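Local atomic coordinates of uncharacterized protein (Bacteroides ovatus, PDB entry 3NQK), a protein that is of unknown function, a Bacteroides protein that joins a domain of the E-set clan to a BT_3044-like C-terminal domain. Residues Glu274-Asp279 and Pro291-Val296. Numbering follows the deposited sequence.
Sequences EYDFQD and PIKYRV
Tyr-275 and Val-296, Phe-277 and Tyr-294, and Asp-279 and Ile-292 are the hydrogen-bonded pairs of an antiparallel strand pair. Each pair exchanges two backbone bonds. Val-296 N to Tyr-275 O measures 2.8 Å, and Ile-292 N to Asp-279 O, near the connecting loop, 3.1 Å. Asp-276 with Arg-295 and Gln-278 with Lys-293 are non-hydrogen-bonded pairs.

Charged groups meet on the sheet face that carries Asp-276 and Arg-295. Bends at chi2 (65°) and chi3 (66°) bring Arg-295 NE to Asp-276. The guanidinium serves two acids through different nitrogens. Arg-295 NE meets Asp-276 OD1 at 2.6 Å, in the guanidinium plane and on the syn side of the carboxylate but tilted out of its plane. Arg-295 NH1 reaches Glu-274 OE2 at 2.9 Å, from above that carboxylate's plane. This bond is more bent, with 133° at the hydrogen. Lys-293 NZ lies 4.6 Å from Asp-276 OD2, beyond a salt bridge. On the same face, Gln-278 OE1 touches Pro-291 CB.

Rings and apolar groups dominate the other face, with Asp-279 at one end. Val-296 lies beside Tyr-275 and puts CB over one face of its ring, a CH-pi contact 3.7 Å from the centroid. Val-296 CG2 also reaches the edge of the Phe-277 ring. The Phe-277 and Tyr-294 rings meet obliquely, and Phe-277 CZ lies 3.9 Å from Tyr-294 CD2. Asp-279 CB sits at the Tyr-294 ring edge. Hydrogen bonds from Tyr-275 OH to Gly-204 N and from Asp-279 OD1 to Thr-281 N satisfy polar atoms of these buried side chains.

The pair forms a beta hairpin with a long connection, at the end of strand 264-279 and the start of strand 292-307. Strand 244-257 flanks the first and strand 169-175 the second, within the large antiparallel sheet of the BT_3044-like region. From strand 169-175, Tyr-174 makes a cation-pi contact with Lys-293.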
loop_
_atom_site.group_PDB
_atom_site.type_symbol
_atom_site.label_atom_id
_atom_site.label_comp_id
_atom_site.label_asym_id
_atom_site.label_seq_id
_atom_site.Cartn_x
_atom_site.Cartn_y
_atom_site.Cartn_z
ATOM N N GLU A 274 11.336 -29.768 21.184
ATOM C CA GLU A 274 12.345 -30.294 22.065
ATOM C C GLU A 274 13.244 -31.184 21.259
ATOM O O GLU A 274 12.770 -32.017 20.519
ATOM C CB GLU A 274 11.693 -31.082 23.192
ATOM C CG GLU A 274 12.691 -31.719 24.181
ATOM C CD GLU A 274 12.012 -32.245 25.468
ATOM O OE1 GLU A 274 10.784 -32.553 25.432
ATOM O OE2 GLU A 274 12.710 -32.339 26.504
ATOM N N TYR A 275 14.553 -30.975 21.353
ATOM C CA TYR A 275 15.503 -31.807 20.589
ATOM C C TYR A 275 16.879 -31.874 21.212
ATOM O O TYR A 275 17.211 -31.104 22.104
ATOM C CB TYR A 275 15.623 -31.299 19.145
ATOM C CG TYR A 275 16.154 -29.867 18.999
ATOM C CD1 TYR A 275 17.510 -29.591 19.054
ATOM C CD2 TYR A 275 15.294 -28.819 18.728
ATOM C CE1 TYR A 275 17.990 -28.272 18.891
ATOM C CE2 TYR A 275 15.750 -27.525 18.567
ATOM C CZ TYR A 275 17.095 -27.250 18.641
ATOM O OH TYR A 275 17.531 -25.931 18.464
ATOM N N ASP A 276 17.676 -32.807 20.725
ATOM C CA ASP A 276 19.069 -32.907 21.108
ATOM C C ASP A 276 19.916 -32.572 19.921
ATOM O O ASP A 276 19.514 -32.833 18.782
ATOM C CB ASP A 276 19.416 -34.342 21.535
ATOM C CG ASP A 276 18.919 -34.690 22.918
ATOM O OD1 ASP A 276 18.746 -33.770 23.748
ATOM O OD2 ASP A 276 18.756 -35.908 23.189
ATOM N N PHE A 277 21.114 -32.038 20.179
ATOM C CA PHE A 277 22.147 -31.905 19.150
ATOM C C PHE A 277 23.496 -31.718 19.789
ATOM O O PHE A 277 23.603 -31.555 20.995
ATOM C CB PHE A 277 21.847 -30.752 18.219
ATOM C CG PHE A 277 22.311 -29.429 18.721
ATOM C CD1 PHE A 277 21.575 -28.736 19.667
ATOM C CD2 PHE A 277 23.444 -28.833 18.190
ATOM C CE1 PHE A 277 21.990 -27.480 20.116
ATOM C CE2 PHE A 277 23.874 -27.581 18.644
ATOM C CZ PHE A 277 23.145 -26.909 19.602
ATOM N N GLN A 278 24.535 -31.765 18.975
ATOM C CA GLN A 278 25.913 -31.626 19.458
ATOM C C GLN A 278 26.592 -30.504 18.746
ATOM O O GLN A 278 26.400 -30.329 17.537
ATOM C CB GLN A 278 26.704 -32.903 19.188
ATOM C CG GLN A 278 26.142 -34.113 19.843
ATOM C CD GLN A 278 27.051 -35.321 19.724
ATOM O OE1 GLN A 278 27.929 -35.392 18.836
ATOM N NE2 GLN A 278 26.853 -36.279 20.609
ATOM N N ASP A 279 27.435 -29.769 19.477
ATOM C CA ASP A 279 28.262 -28.720 18.898
ATOM C C ASP A 279 29.636 -29.285 18.805
ATOM O O ASP A 279 30.223 -29.660 19.808
ATOM C CB ASP A 279 28.243 -27.455 19.779
ATOM C CG ASP A 279 29.230 -26.375 19.305
ATOM O OD1 ASP A 279 30.119 -26.687 18.495
ATOM O OD2 ASP A 279 29.144 -25.231 19.802
ATOM N N PRO A 291 32.624 -33.390 21.156
ATOM C CA PRO A 291 31.346 -32.753 20.989
ATOM C C PRO A 291 30.676 -32.469 22.305
ATOM O O PRO A 291 30.773 -33.270 23.221
ATOM C CB PRO A 291 30.546 -33.789 20.208
ATOM C CG PRO A 291 31.553 -34.526 19.424
ATOM C CD PRO A 291 32.771 -34.577 20.291
ATOM N N ILE A 292 30.028 -31.308 22.410
ATOM C CA ILE A 292 29.225 -30.970 23.583
ATOM C C ILE A 292 27.752 -31.139 23.229
ATOM O O ILE A 292 27.232 -30.431 22.393
ATOM C CB ILE A 292 29.454 -29.544 24.012
ATOM C CG1 ILE A 292 30.907 -29.338 24.418
ATOM C CG2 ILE A 292 28.544 -29.185 25.151
ATOM C CD1 ILE A 292 31.284 -27.868 24.582
ATOM N N LYS A 293 27.102 -32.106 23.849
ATOM C CA LYS A 293 25.699 -32.408 23.556
ATOM C C LYS A 293 24.778 -31.476 24.333
ATOM O O LYS A 293 25.015 -31.199 25.505
ATOM C CB LYS A 293 25.403 -33.863 23.938
ATOM C CG LYS A 293 24.074 -34.414 23.416
ATOM C CD LYS A 293 23.945 -35.923 23.703
ATOM C CE LYS A 293 22.784 -36.547 22.926
ATOM N NZ LYS A 293 22.813 -38.045 22.977
ATOM N N TYR A 294 23.709 -31.017 23.690
ATOM C CA TYR A 294 22.757 -30.145 24.347
ATOM C C TYR A 294 21.365 -30.655 24.181
ATOM O O TYR A 294 21.017 -31.177 23.141
ATOM C CB TYR A 294 22.822 -28.731 23.778
ATOM C CG TYR A 294 24.151 -28.021 23.972
ATOM C CD1 TYR A 294 24.493 -27.449 25.190
ATOM C CD2 TYR A 294 25.014 -27.848 22.913
ATOM C CE1 TYR A 294 25.706 -26.792 25.352
ATOM C CE2 TYR A 294 26.206 -27.186 23.057
ATOM C CZ TYR A 294 26.560 -26.669 24.264
ATOM O OH TYR A 294 27.774 -26.022 24.374
ATOM N N ARG A 295 20.554 -30.481 25.220
ATOM C CA ARG A 295 19.135 -30.681 25.108
ATOM C C ARG A 295 18.481 -29.316 24.997
ATOM O O ARG A 295 18.693 -28.463 25.846
ATOM C CB ARG A 295 18.597 -31.402 26.336
ATOM C CG ARG A 295 17.050 -31.424 26.427
ATOM C CD ARG A 295 16.451 -32.218 25.308
ATOM N NE ARG A 295 16.801 -33.622 25.422
ATOM C CZ ARG A 295 16.112 -34.511 26.131
ATOM N NH1 ARG A 295 14.998 -34.152 26.760
ATOM N NH2 ARG A 295 16.525 -35.764 26.195
ATOM N N VAL A 296 17.711 -29.103 23.933
ATOM C CA VAL A 296 16.995 -27.825 23.721
ATOM C C VAL A 296 15.521 -28.064 23.923
ATOM O O VAL A 296 14.952 -28.966 23.313
ATOM C CB VAL A 296 17.177 -27.310 22.295
ATOM C CG1 VAL A 296 16.565 -25.916 22.153
ATOM C CG2 VAL A 296 18.640 -27.294 21.907
#